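Sugar isomerase (Sinorhizobium meliloti, PDB 3QC0) binds a zinc ion in a TIM barrel of the xylose isomerase-like family and probably interconverts sugars, though its substrate is not established. Local coordinates at residues T33-R39 with K60-R66; L7-T13 with A244-F250; L162-E166 with R193-A199; A117-V121 with C154-Q160. All coordinates share one frame; numbering follows the deposited sequence.

Contact 1 (T33-R39 with K60-R66)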
loop_
_atom_site.group_PDB
_atom_site.type_symbol
_atom_site.label_atom_id
_atom_site.label_comp_id
_atom_site.label_asym_id
_atom_site.label_seq_id
_atom_site.Cartn_x
_atom_site.Cartn_y
_atom_site.Cartn_z
ATOM N N THR A 33 -17.597 -14.399 23.109
ATOM C CA THR A 33 -18.645 -15.182 22.434
ATOM C C THR A 33 -18.819 -14.897 20.940
ATOM O O THR A 33 -19.876 -15.197 20.351
ATOM C CB THR A 33 -20.016 -14.989 23.125
ATOM O OG1 THR A 33 -20.359 -13.598 23.127
ATOM C CG2 THR A 33 -19.996 -15.540 24.574
ATOM N N ALA A 34 -17.802 -14.296 20.328
ATOM C CA ALA A 34 -17.850 -14.043 18.906
ATOM C C ALA A 34 -16.490 -14.411 18.329
ATOM O O ALA A 34 -15.456 -14.124 18.929
ATOM C CB ALA A 34 -18.143 -12.565 18.653
ATOM N N ILE A 35 -16.517 -15.052 17.166
ATOM C CA ILE A 35 -15.341 -15.541 16.476
ATOM C C ILE A 35 -15.490 -15.246 14.985
ATOM O O ILE A 35 -16.582 -14.950 14.498
ATOM C CB ILE A 35 -15.099 -17.067 16.709
ATOM C CG1 ILE A 35 -16.297 -17.925 16.238
ATOM C CG2 ILE A 35 -14.826 -17.329 18.202
ATOM C CD1 ILE A 35 -15.914 -19.353 15.964
ATOM N N ALA A 36 -14.379 -15.374 14.275
ATOM C CA ALA A 36 -14.386 -15.437 12.817
ATOM C C ALA A 36 -13.436 -16.543 12.404
ATOM O O ALA A 36 -12.216 -16.364 12.408
ATOM C CB ALA A 36 -13.989 -14.078 12.205
ATOM N N PRO A 37 -13.984 -17.735 12.104
ATOM C CA PRO A 37 -13.150 -18.815 11.650
ATOM C C PRO A 37 -12.860 -18.747 10.158
ATOM O O PRO A 37 -13.514 -18.001 9.416
ATOM C CB PRO A 37 -13.997 -20.041 11.939
ATOM C CG PRO A 37 -15.395 -19.567 11.618
ATOM C CD PRO A 37 -15.413 -18.098 12.077
ATOM N N TRP A 38 -11.883 -19.551 9.754
ATOM C CA TRP A 38 -11.530 -19.707 8.375
ATOM C C TRP A 38 -12.048 -21.019 7.817
ATOM O O TRP A 38 -12.240 -22.016 8.556
ATOM C CB TRP A 38 -10.009 -19.625 8.213
ATOM C CG TRP A 38 -9.463 -18.265 8.456
ATOM C CD1 TRP A 38 -9.604 -17.498 9.570
ATOM C CD2 TRP A 38 -8.724 -17.463 7.522
ATOM N NE1 TRP A 38 -8.989 -16.284 9.395
ATOM C CE2 TRP A 38 -8.443 -16.251 8.148
ATOM C CE3 TRP A 38 -8.249 -17.682 6.232
ATOM C CZ2 TRP A 38 -7.694 -15.251 7.536
ATOM C CZ3 TRP A 38 -7.516 -16.665 5.619
ATOM C CH2 TRP A 38 -7.279 -15.474 6.262
ATOM N N ARG A 39 -12.233 -21.063 6.506
ATOM C CA ARG A 39 -12.869 -22.218 5.883
ATOM C C ARG A 39 -12.060 -23.496 6.052
ATOM O O ARG A 39 -12.646 -24.576 6.185
ATOM C CB ARG A 39 -13.110 -21.944 4.411
ATOM C CG ARG A 39 -14.169 -20.845 4.207
ATOM C CD ARG A 39 -14.311 -20.524 2.768
ATOM N NE ARG A 39 -14.912 -21.586 1.997
ATOM C CZ ARG A 39 -14.827 -21.706 0.672
ATOM N NH1 ARG A 39 -14.095 -20.844 -0.036
ATOM N NH2 ARG A 39 -15.429 -22.648 0.043
ATOM N N LYS A 60 -21.629 -15.908 18.103
ATOM C CA LYS A 60 -21.757 -15.033 16.933
ATOM C C LYS A 60 -20.531 -15.265 16.059
ATOM O O LYS A 60 -19.428 -15.459 16.572
ATOM C CB LYS A 60 -21.841 -13.564 17.363
ATOM C CG LYS A 60 -21.523 -12.578 16.239
ATOM C CD LYS A 60 -21.655 -11.119 16.685
ATOM C CE LYS A 60 -23.112 -10.681 16.847
ATOM N NZ LYS A 60 -23.963 -10.937 15.660
ATOM N N LEU A 61 -20.728 -15.289 14.748
ATOM C CA LEU A 61 -19.618 -15.230 13.799
ATOM C C LEU A 61 -19.615 -13.841 13.171
ATOM O O LEU A 61 -20.566 -13.458 12.486
ATOM C CB LEU A 61 -19.729 -16.285 12.713
ATOM C CG LEU A 61 -18.966 -17.583 12.995
ATOM C CD1 LEU A 61 -19.556 -18.353 14.173
ATOM C CD2 LEU A 61 -18.875 -18.440 11.728
ATOM N N THR A 62 -18.572 -13.067 13.446
ATOM C CA THR A 62 -18.491 -11.726 12.840
ATOM C C THR A 62 -18.157 -11.819 11.346
ATOM O O THR A 62 -18.357 -10.853 10.596
ATOM C CB THR A 62 -17.469 -10.829 13.593
ATOM O OG1 THR A 62 -16.252 -11.554 13.796
ATOM C CG2 THR A 62 -18.064 -10.371 14.938
ATOM N N GLY A 63 -17.623 -12.967 10.933
ATOM C CA GLY A 63 -17.351 -13.260 9.544
ATOM C C GLY A 63 -16.981 -14.718 9.361
ATOM O O GLY A 63 -16.671 -15.407 10.354
ATOM N N LEU A 64 -17.016 -15.174 8.113
ATOM C CA LEU A 64 -16.325 -16.401 7.698
ATOM C C LEU A 64 -15.256 -15.961 6.689
ATOM O O LEU A 64 -15.555 -15.234 5.728
ATOM C CB LEU A 64 -17.278 -17.397 7.044
ATOM C CG LEU A 64 -16.664 -18.684 6.499
ATOM C CD1 LEU A 64 -16.016 -19.550 7.624
ATOM C CD2 LEU A 64 -17.711 -19.503 5.709
ATOM N N CYS A 65 -14.024 -16.405 6.918
ATOM C CA CYS A 65 -12.913 -16.095 6.026
ATOM C C CYS A 65 -12.529 -17.304 5.185
ATOM O O CYS A 65 -12.139 -18.346 5.757
ATOM C CB CYS A 65 -11.696 -15.665 6.814
ATOM S SG CYS A 65 -11.850 -14.085 7.616
ATOM N N ARG A 66 -12.585 -17.253 3.854
ATOM C CA ARG A 66 -13.055 -16.138 3.036
ATOM C C ARG A 66 -13.464 -16.673 1.685
ATOM O O ARG A 66 -13.010 -17.730 1.237
ATOM C CB ARG A 66 -11.948 -15.050 2.852
ATOM C CG ARG A 66 -10.698 -15.456 2.069
ATOM C CD ARG A 66 -9.770 -16.313 2.809
ATOM N NE ARG A 66 -8.396 -16.306 2.281
ATOM C CZ ARG A 66 -7.716 -17.307 1.770
ATOM N NH1 ARG A 66 -8.184 -18.567 1.697
ATOM N NH2 ARG A 66 -6.462 -17.037 1.372
#
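Cys65 sets its CB over one face of the Trp38 indole, 3.5 Å from the centroid of the five-membered ring and 11° off its normal, a CH-pi contact. Its SG lies over the same ring, 4.3 Å from that centroid, and adds a sulfur-aromatic contact. With CG beside its backbone N and anti to its carbonyl carbon (chi1 -70°), Trp38 is turned so that the indole lies across Cys65, and its six-membered ring reaches Arg66. There Trp38 CZ3 stands over one face of the Arg66 guanidinium, with ring and guanidinium planes 45° apart. Beneath, the backbones are pinned by Cys65 N to Pro37 O at 3.0 Å, an almost straight bond, and by Arg39 N to Cys65 O at 2.8 Å.

Nearer the start of the strands, Ile35 and Leu61 run side by side, pointing the same way. The Pro37 ring crosses Leu61 at about a right angle, tightly, with Pro37 CD 3.5 Å from Leu61 CD2; its CG also meets Leu64 CD1. Between the two bridged regions the register slips by one residue.

Strands 34-36 and 60-68 are parallel neighbours in the barrel. Ile35 and Pro37 pack on helix 20-29, Leu64 and Arg39 on helix 75-94, where Arg39 salt-bridges Glu91 and Asp84, while Trp38 NE1 bonds to Asn10 beside strand 34-36.

Contact 2 (L7-T13 with A244-F250)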
loop_
_atom_site.group_PDB
_atom_site.type_symbol
_atom_site.label_atom_id
_atom_site.label_comp_id
_atom_site.label_asym_id
_atom_site.label_seq_id
_atom_site.Cartn_x
_atom_site.Cartn_y
_atom_site.Cartn_z
ATOM N N LEU A 7 -16.137 -7.760 21.575
ATOM C CA LEU A 7 -14.885 -8.342 21.104
ATOM C C LEU A 7 -15.143 -9.678 20.389
ATOM O O LEU A 7 -15.834 -10.562 20.907
ATOM C CB LEU A 7 -13.907 -8.559 22.262
ATOM C CG LEU A 7 -12.517 -9.109 21.929
ATOM C CD1 LEU A 7 -11.802 -8.183 20.898
ATOM C CD2 LEU A 7 -11.674 -9.290 23.190
ATOM N N SER A 8 -14.558 -9.840 19.209
ATOM C CA SER A 8 -14.539 -11.083 18.457
ATOM C C SER A 8 -13.092 -11.457 18.192
ATOM O O SER A 8 -12.235 -10.562 18.045
ATOM C CB SER A 8 -15.317 -10.882 17.144
ATOM O OG SER A 8 -15.325 -12.055 16.370
ATOM N N ILE A 9 -12.793 -12.743 18.094
ATOM C CA ILE A 9 -11.454 -13.209 17.729
ATOM C C ILE A 9 -11.528 -13.907 16.375
ATOM O O ILE A 9 -12.223 -14.902 16.194
ATOM C CB ILE A 9 -10.847 -14.168 18.782
ATOM C CG1 ILE A 9 -10.789 -13.496 20.165
ATOM C CG2 ILE A 9 -9.473 -14.694 18.325
ATOM C CD1 ILE A 9 -9.826 -12.340 20.338
ATOM N N ASN A 10 -10.827 -13.349 15.387
ATOM C CA ASN A 10 -10.611 -14.044 14.136
ATOM C C ASN A 10 -9.612 -15.146 14.465
ATOM O O ASN A 10 -8.559 -14.881 15.042
ATOM C CB ASN A 10 -10.103 -13.075 13.063
ATOM C CG ASN A 10 -9.898 -13.722 11.758
ATOM O OD1 ASN A 10 -9.076 -14.658 11.631
ATOM N ND2 ASN A 10 -10.531 -13.149 10.708
ATOM N N LEU A 11 -9.950 -16.393 14.142
ATOM C CA LEU A 11 -9.161 -17.517 14.616
ATOM C C LEU A 11 -7.806 -17.630 13.955
ATOM O O LEU A 11 -6.967 -18.390 14.379
ATOM C CB LEU A 11 -9.960 -18.809 14.441
ATOM C CG LEU A 11 -11.295 -18.838 15.195
ATOM C CD1 LEU A 11 -11.920 -20.275 15.178
ATOM C CD2 LEU A 11 -11.204 -18.314 16.624
ATOM N N ALA A 12 -7.526 -16.792 12.949
ATOM C CA ALA A 12 -6.149 -16.710 12.466
ATOM C C ALA A 12 -5.208 -16.283 13.585
ATOM O O ALA A 12 -4.035 -16.637 13.590
ATOM C CB ALA A 12 -6.035 -15.721 11.307
ATOM N N THR A 13 -5.723 -15.517 14.525
ATOM C CA THR A 13 -4.919 -14.977 15.624
ATOM C C THR A 13 -4.220 -16.058 16.444
ATOM O O THR A 13 -3.103 -15.842 16.934
ATOM C CB THR A 13 -5.793 -14.080 16.510
ATOM O OG1 THR A 13 -6.245 -12.992 15.700
ATOM C CG2 THR A 13 -5.041 -13.480 17.718
ATOM N N ALA A 244 -19.102 -5.972 16.859
ATOM C CA ALA A 244 -17.914 -6.333 17.576
ATOM C C ALA A 244 -16.675 -6.016 16.744
ATOM O O ALA A 244 -16.705 -6.021 15.507
ATOM C CB ALA A 244 -17.922 -7.806 17.933
ATOM N N GLN A 245 -15.592 -5.751 17.453
ATOM C CA GLN A 245 -14.306 -5.548 16.821
ATOM C C GLN A 245 -13.634 -6.901 16.788
ATOM O O GLN A 245 -13.526 -7.555 17.834
ATOM C CB GLN A 245 -13.473 -4.541 17.615
ATOM C CG GLN A 245 -14.115 -3.175 17.674
ATOM C CD GLN A 245 -13.323 -2.199 18.534
ATOM O OE1 GLN A 245 -12.142 -1.984 18.298
ATOM N NE2 GLN A 245 -13.964 -1.615 19.527
ATOM N N GLU A 246 -13.195 -7.310 15.596
ATOM C CA GLU A 246 -12.669 -8.635 15.347
ATOM C C GLU A 246 -11.142 -8.610 15.268
ATOM O O GLU A 246 -10.576 -7.976 14.347
ATOM C CB GLU A 246 -13.283 -9.146 14.037
ATOM C CG GLU A 246 -12.802 -10.521 13.605
ATOM C CD GLU A 246 -13.303 -10.875 12.240
ATOM O OE1 GLU A 246 -14.533 -10.780 12.015
ATOM O OE2 GLU A 246 -12.478 -11.246 11.386
ATOM N N VAL A 247 -10.478 -9.222 16.234
ATOM C CA VAL A 247 -9.029 -9.278 16.288
ATOM C C VAL A 247 -8.459 -10.271 15.303
ATOM O O VAL A 247 -8.669 -11.467 15.384
ATOM C CB VAL A 247 -8.506 -9.620 17.662
ATOM C CG1 VAL A 247 -6.970 -9.717 17.642
ATOM C CG2 VAL A 247 -9.069 -8.600 18.686
ATOM N N GLU A 248 -7.721 -9.741 14.340
ATOM C CA GLU A 248 -7.153 -10.553 13.279
ATOM C C GLU A 248 -5.674 -10.228 13.168
ATOM O O GLU A 248 -5.264 -9.211 12.611
ATOM C CB GLU A 248 -7.876 -10.306 11.947
ATOM C CG GLU A 248 -7.370 -11.184 10.826
ATOM C CD GLU A 248 -8.053 -10.914 9.530
ATOM O OE1 GLU A 248 -8.457 -9.780 9.319
ATOM O OE2 GLU A 248 -8.230 -11.866 8.746
ATOM N N ILE A 249 -4.864 -11.085 13.770
ATOM C CA ILE A 249 -3.418 -10.937 13.836
ATOM C C ILE A 249 -2.730 -12.138 13.187
ATOM O O ILE A 249 -2.964 -13.278 13.571
ATOM C CB ILE A 249 -2.920 -10.798 15.301
ATOM C CG1 ILE A 249 -3.531 -9.551 15.940
ATOM C CG2 ILE A 249 -1.371 -10.743 15.341
ATOM C CD1 ILE A 249 -3.382 -9.410 17.471
ATOM N N PHE A 250 -1.878 -11.877 12.209
ATOM C CA PHE A 250 -0.962 -12.846 11.626
ATOM C C PHE A 250 0.437 -12.481 12.130
ATOM O O PHE A 250 0.958 -11.430 11.752
ATOM C CB PHE A 250 -0.955 -12.821 10.078
ATOM C CG PHE A 250 -2.321 -12.800 9.412
ATOM C CD1 PHE A 250 -3.444 -13.344 9.987
ATOM C CD2 PHE A 250 -2.443 -12.285 8.132
ATOM C CE1 PHE A 250 -4.686 -13.297 9.333
ATOM C CE2 PHE A 250 -3.673 -12.248 7.483
ATOM C CZ PHE A 250 -4.806 -12.742 8.101
#
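The zinc site lies at the C-terminal end of this strand pair: Glu248, one of its four ligands, packs against Asn10. The Asn10 amide and the Glu248 carboxylate are stacked, their planes 30° apart, while Glu248 OE1 binds the zinc together with Glu142, Asp177 and His204. Asn10 ND2 donates to Glu246 OE2 at 2.8 Å, on its anti side but 29° out of the carboxylate plane. The other oxygen, Glu246 OE1, bonds to Thr62 OG1. With CG anti to the backbone N (chi1 -179°), the Asn10 amide extends between the two glutamates. Its OD1 accepts from Ala12 N in an Asx turn, so both ends of the amide are held.

Strands 7-10 and 245-247 are the first and last of the eight, and their parallel pairing closes the TIM barrel. Ser8 N to Gln245 O and Val247 N to Ser8 O, each 2.9 Å, carry the register. On the face toward helix 260-274, Leu7 CD1 touches Val247 CG2 at 3.5 Å, and Ile9 lies alongside the same valine. Past the strands, Thr13 OG1 accepts from Ile249 N at 3.0 Å and sits 2.9 Å from Val247 O. Ala12 CB meets the edge of the Phe250 ring at CE1, 3.4 Å away.

Contact 3 (L162-E166 with R193-A199)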
loop_
_atom_site.group_PDB
_atom_site.type_symbol
_atom_site.label_atom_id
_atom_site.label_comp_id
_atom_site.label_asym_id
_atom_site.label_seq_id
_atom_site.Cartn_x
_atom_site.Cartn_y
_atom_site.Cartn_z
ATOM N N LEU A 162 -16.462 0.645 -1.865
ATOM C CA LEU A 162 -17.794 1.272 -1.829
ATOM C C LEU A 162 -18.349 1.566 -3.223
ATOM O O LEU A 162 -19.552 1.433 -3.455
ATOM C CB LEU A 162 -17.762 2.522 -0.945
ATOM C CG LEU A 162 -17.475 2.260 0.547
ATOM C CD1 LEU A 162 -17.197 3.571 1.307
ATOM C CD2 LEU A 162 -18.667 1.487 1.206
ATOM N N ASP A 163 -17.503 1.964 -4.163
ATOM C CA ASP A 163 -17.917 2.121 -5.560
ATOM C C ASP A 163 -18.515 0.822 -6.099
ATOM O O ASP A 163 -19.549 0.828 -6.786
ATOM C CB ASP A 163 -16.754 2.525 -6.461
ATOM C CG ASP A 163 -16.314 3.972 -6.272
ATOM O OD1 ASP A 163 -16.975 4.795 -5.584
ATOM O OD2 ASP A 163 -15.221 4.279 -6.834
ATOM N N ILE A 164 -17.900 -0.306 -5.761
ATOM C CA ILE A 164 -18.419 -1.573 -6.213
ATOM C C ILE A 164 -19.759 -1.862 -5.534
ATOM O O ILE A 164 -20.660 -2.348 -6.195
ATOM C CB ILE A 164 -17.408 -2.724 -5.948
ATOM C CG1 ILE A 164 -16.091 -2.477 -6.717
ATOM C CG2 ILE A 164 -18.039 -4.115 -6.236
ATOM C CD1 ILE A 164 -14.923 -3.386 -6.309
ATOM N N CYS A 165 -19.873 -1.595 -4.232
ATOM C CA CYS A 165 -21.132 -1.772 -3.483
ATOM C C CYS A 165 -22.219 -0.968 -4.142
ATOM O O CYS A 165 -23.335 -1.455 -4.303
ATOM C CB CYS A 165 -20.976 -1.400 -2.025
ATOM S SG CYS A 165 -19.985 -2.514 -1.061
ATOM N N GLU A 166 -21.916 0.264 -4.532
ATOM C CA GLU A 166 -22.951 1.090 -5.184
ATOM C C GLU A 166 -23.380 0.531 -6.523
ATOM O O GLU A 166 -24.579 0.644 -6.906
ATOM C CB GLU A 166 -22.454 2.522 -5.363
ATOM C CG GLU A 166 -22.366 3.275 -4.084
ATOM C CD GLU A 166 -22.331 4.781 -4.305
ATOM O OE1 GLU A 166 -21.353 5.298 -4.892
ATOM O OE2 GLU A 166 -23.300 5.450 -3.895
ATOM N N ARG A 193 -18.984 7.861 4.383
ATOM C CA ARG A 193 -19.695 7.408 3.185
ATOM C C ARG A 193 -20.268 5.998 3.356
ATOM O O ARG A 193 -21.459 5.767 3.046
ATOM C CB ARG A 193 -18.784 7.441 1.962
ATOM C CG ARG A 193 -19.436 7.019 0.665
ATOM C CD ARG A 193 -18.420 7.018 -0.437
ATOM N NE ARG A 193 -18.900 6.378 -1.621
ATOM C CZ ARG A 193 -18.180 5.717 -2.514
ATOM N NH1 ARG A 193 -16.855 5.637 -2.391
ATOM N NH2 ARG A 193 -18.785 5.188 -3.563
ATOM N N ALA A 194 -19.462 5.079 3.889
ATOM C CA ALA A 194 -19.886 3.707 4.155
ATOM C C ALA A 194 -21.108 3.701 5.077
ATOM O O ALA A 194 -22.036 2.890 4.896
ATOM C CB ALA A 194 -18.758 2.894 4.789
ATOM N N GLY A 195 -21.073 4.570 6.082
ATOM C CA GLY A 195 -22.170 4.657 7.046
ATOM C C GLY A 195 -23.433 5.136 6.365
ATOM O O GLY A 195 -24.537 4.598 6.626
ATOM N N LYS A 196 -23.327 6.154 5.520
ATOM C CA LYS A 196 -24.504 6.654 4.776
ATOM C C LYS A 196 -25.121 5.604 3.849
ATOM O O LYS A 196 -26.341 5.562 3.635
ATOM C CB LYS A 196 -24.176 7.887 3.928
ATOM C CG LYS A 196 -23.765 9.128 4.724
ATOM C CD LYS A 196 -23.313 10.212 3.724
ATOM C CE LYS A 196 -22.609 11.382 4.358
ATOM N NZ LYS A 196 -22.390 12.440 3.302
HETATM N N MSE A 197 -24.275 4.769 3.277
HETATM C CA MSE A 197 -24.687 3.629 2.473
HETATM C C MSE A 197 -25.204 2.436 3.294
HETATM O O MSE A 197 -25.611 1.434 2.717
HETATM C CB MSE A 197 -23.488 3.156 1.613
HETATM C CG MSE A 197 -23.141 4.197 0.525
HETATM SE SE MSE A 197 -21.564 3.834 -0.464
HETATM C CE MSE A 197 -22.097 2.010 -0.915
ATOM N N LYS A 198 -25.099 2.498 4.614
ATOM C CA LYS A 198 -25.430 1.354 5.496
ATOM C C LYS A 198 -24.638 0.104 5.086
ATOM O O LYS A 198 -25.147 -1.016 5.121
ATOM C CB LYS A 198 -26.973 1.127 5.564
ATOM C CG LYS A 198 -27.645 2.341 6.154
ATOM C CD LYS A 198 -28.993 1.999 6.843
ATOM C CE LYS A 198 -30.051 1.642 5.873
ATOM N NZ LYS A 198 -31.450 1.659 6.574
ATOM N N ALA A 199 -23.376 0.322 4.686
ATOM C CA ALA A 199 -22.579 -0.738 4.066
ATOM C C ALA A 199 -21.591 -1.405 5.021
ATOM O O ALA A 199 -20.950 -2.341 4.602
ATOM C CB ALA A 199 -21.798 -0.163 2.823
HETATM O O HOH W 1 -21.600 7.318 -2.239
#
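Arg193 leaves its helix with CG anti to the backbone N (chi1 -179°) and stays extended to NE, carrying its guanidinium to Leu162, Asp163 and Glu166. Leu162 CB sits over the centre of one guanidinium face, 3.5 Å above the plane, and both acids come in at the edge. Arg193 NH2 takes two salt bridges: Asp163 OD1 at 2.7 Å through its anti lone pair, and Glu166 OE1 at 2.9 Å, met from above the carboxylate plane. Glu166 is modelled in two conformers; its bridge holds for the one described, as does a water that accepts from Arg193 NE and donates weakly to Glu166 OE2.

Selenomethionine Met197 bends at chi3 (52°), which tucks CE against Glu166 CG, 3.4 Å away. Deeper in, Leu162 CD2 reaches Ala194 CB and Ala199 CB, both at 3.9 Å. A Schellman motif, with positive phi at Lys198, follows the helix's last turn. Here two outer TIM-barrel helices, on either side of strand 172-177 in the chain, meet, apolar toward the strands and salt-bridged farther out.

Contact 4 (A117-V121 with C154-Q160)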
loop_
_atom_site.group_PDB
_atom_site.type_symbol
_atom_site.label_atom_id
_atom_site.label_comp_id
_atom_site.label_asym_id
_atom_site.label_seq_id
_atom_site.Cartn_x
_atom_site.Cartn_y
_atom_site.Cartn_z
ATOM N N ALA A 117 -8.820 -7.094 -14.298
ATOM C CA ALA A 117 -8.933 -7.929 -13.077
ATOM C C ALA A 117 -10.043 -7.366 -12.185
ATOM O O ALA A 117 -10.842 -8.078 -11.611
ATOM C CB ALA A 117 -7.593 -7.984 -12.328
ATOM N N ARG A 118 -10.076 -6.062 -12.033
ATOM C CA ARG A 118 -11.085 -5.430 -11.196
ATOM C C ARG A 118 -12.488 -5.602 -11.774
ATOM O O ARG A 118 -13.423 -5.851 -11.009
ATOM C CB ARG A 118 -10.712 -3.963 -10.981
ATOM C CG ARG A 118 -9.521 -3.864 -10.036
ATOM C CD ARG A 118 -8.819 -2.517 -10.053
ATOM N NE ARG A 118 -7.863 -2.501 -8.968
ATOM C CZ ARG A 118 -6.789 -1.735 -8.872
ATOM N NH1 ARG A 118 -6.586 -0.781 -9.751
ATOM N NH2 ARG A 118 -5.971 -1.876 -7.843
ATOM N N ARG A 119 -12.621 -5.512 -13.104
ATOM C CA ARG A 119 -13.916 -5.822 -13.725
ATOM C C ARG A 119 -14.337 -7.266 -13.414
ATOM O O ARG A 119 -15.522 -7.543 -13.174
ATOM C CB ARG A 119 -13.904 -5.606 -15.230
ATOM C CG ARG A 119 -13.823 -4.147 -15.609
ATOM C CD ARG A 119 -14.097 -3.918 -17.090
ATOM N NE ARG A 119 -13.144 -4.605 -17.964
ATOM C CZ ARG A 119 -11.989 -4.085 -18.391
ATOM N NH1 ARG A 119 -11.595 -2.885 -18.009
ATOM N NH2 ARG A 119 -11.222 -4.792 -19.205
HETATM N N MSE A 120 -13.405 -8.197 -13.440
HETATM C CA MSE A 120 -13.713 -9.625 -13.107
HETATM C C MSE A 120 -14.167 -9.772 -11.688
HETATM O O MSE A 120 -15.025 -10.591 -11.402
HETATM C CB MSE A 120 -12.516 -10.514 -13.351
HETATM C CG MSE A 120 -12.052 -10.615 -14.788
HETATM SE SE MSE A 120 -10.410 -11.570 -14.969
HETATM C CE MSE A 120 -10.155 -11.411 -16.864
ATOM N N VAL A 121 -13.626 -8.977 -10.774
ATOM C CA VAL A 121 -14.115 -8.925 -9.380
ATOM C C VAL A 121 -15.561 -8.484 -9.296
ATOM O O VAL A 121 -16.385 -9.133 -8.689
ATOM C CB VAL A 121 -13.198 -8.038 -8.480
ATOM C CG1 VAL A 121 -13.799 -7.869 -7.102
ATOM C CG2 VAL A 121 -11.757 -8.673 -8.400
ATOM N N CYS A 154 -7.128 -7.211 -5.625
ATOM C CA CYS A 154 -7.035 -5.964 -6.369
ATOM C C CYS A 154 -8.180 -4.984 -6.051
ATOM O O CYS A 154 -8.354 -4.021 -6.762
ATOM C CB CYS A 154 -6.952 -6.268 -7.861
ATOM S SG CYS A 154 -8.474 -7.043 -8.546
ATOM N N VAL A 155 -8.839 -5.171 -4.919
ATOM C CA VAL A 155 -9.720 -4.133 -4.329
ATOM C C VAL A 155 -8.890 -3.612 -3.158
ATOM O O VAL A 155 -8.613 -4.341 -2.209
ATOM C CB VAL A 155 -11.068 -4.637 -3.857
ATOM C CG1 VAL A 155 -11.853 -3.477 -3.144
ATOM C CG2 VAL A 155 -11.867 -5.224 -5.047
ATOM N N ASN A 156 -8.391 -2.374 -3.324
ATOM C CA ASN A 156 -7.346 -1.834 -2.471
ATOM C C ASN A 156 -7.624 -0.546 -1.731
ATOM O O ASN A 156 -6.739 -0.065 -1.014
ATOM C CB ASN A 156 -6.083 -1.666 -3.310
ATOM C CG ASN A 156 -5.638 -2.980 -3.893
ATOM O OD1 ASN A 156 -5.733 -3.198 -5.103
ATOM N ND2 ASN A 156 -5.225 -3.911 -3.011
ATOM N N THR A 157 -8.810 0.049 -1.913
ATOM C CA THR A 157 -9.200 1.221 -1.121
ATOM C C THR A 157 -10.656 1.058 -0.693
ATOM O O THR A 157 -11.468 0.412 -1.389
ATOM C CB THR A 157 -9.026 2.553 -1.868
ATOM O OG1 THR A 157 -10.047 2.680 -2.870
ATOM C CG2 THR A 157 -7.548 2.700 -2.410
ATOM N N LEU A 158 -10.984 1.627 0.454
ATOM C CA LEU A 158 -12.370 1.613 0.891
ATOM C C LEU A 158 -13.263 2.339 -0.122
ATOM O O LEU A 158 -14.385 1.888 -0.373
ATOM C CB LEU A 158 -12.477 2.213 2.280
ATOM C CG LEU A 158 -13.856 2.259 2.919
ATOM C CD1 LEU A 158 -14.500 0.867 3.007
ATOM C CD2 LEU A 158 -13.701 2.896 4.334
ATOM N N GLY A 159 -12.804 3.446 -0.708
ATOM C CA GLY A 159 -13.561 4.138 -1.720
ATOM C C GLY A 159 -13.908 3.268 -2.922
ATOM O O GLY A 159 -15.017 3.279 -3.409
ATOM N N GLN A 160 -12.939 2.489 -3.385
ATOM C CA GLN A 160 -13.149 1.593 -4.482
ATOM C C GLN A 160 -14.139 0.504 -4.067
ATOM O O GLN A 160 -15.014 0.136 -4.845
ATOM C CB GLN A 160 -11.810 1.001 -4.910
ATOM C CG GLN A 160 -11.916 -0.057 -5.992
ATOM C CD GLN A 160 -10.660 -0.911 -6.104
ATOM O OE1 GLN A 160 -9.820 -0.885 -5.204
ATOM N NE2 GLN A 160 -10.570 -1.709 -7.173
#
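Arg118 and Cys154 make the close-fitting part of this contact. The arginine NE donates to Cys154 O at 2.7 Å, almost straight and in the carbonyl plane, and Gln160 NE2 gives the same oxygen a second bond at 3.2 Å. Arg118 NH2 reaches a lone pair of Asn156 OD1 at 3.1 Å, so two acceptors at the guanidinium edge fix its rotation. Arg118 NH2 also bonds to Trp183 O of the second subunit, whose Trp183 and Pro185 pack on Asn156 and Gln160. The Asn156 amide plane is turned 70° from the guanidinium; its ND2 is held by Ala153 O and Leu144 O. Gln160 OE1 accepts from Asn156 N.

The apolar side is held by van der Waals contact alone: Cys154 SG lies 3.7 Å from Val121 CG2, and Val121 CG1 meets Val155 CG2 at 3.9 Å. The solvent side is at Arg119, which turns away and is exposed.

The contact thus joins helix 114-135 to helix 158-168 and its leading loop, where Thr157 N-caps the helix.

In the fold
Contacts 1 and 2 are core: both are parallel strand pairs of the barrel wall, side by side in one sheet where strands 7-10 and 34-36 are neighbours, and they meet directly, Thr62 of contact 1 against Glu246 of contact 2. Contacts 3 and 4 lie in the outer layer, about 16 to 17 Å from the chain's centre to theirs, and share helix 158-168; Arg193 of contact 3 bonds to Gly159 O of contact 4. Backbone bonds dominate inside, joined in contact 2 by the buried polar groups near zinc. Outside, arginine side chains do the joining: to carboxylates in partly buried contact 3, to a carbonyl and an amide in contact 4, which the second subunit helps bury.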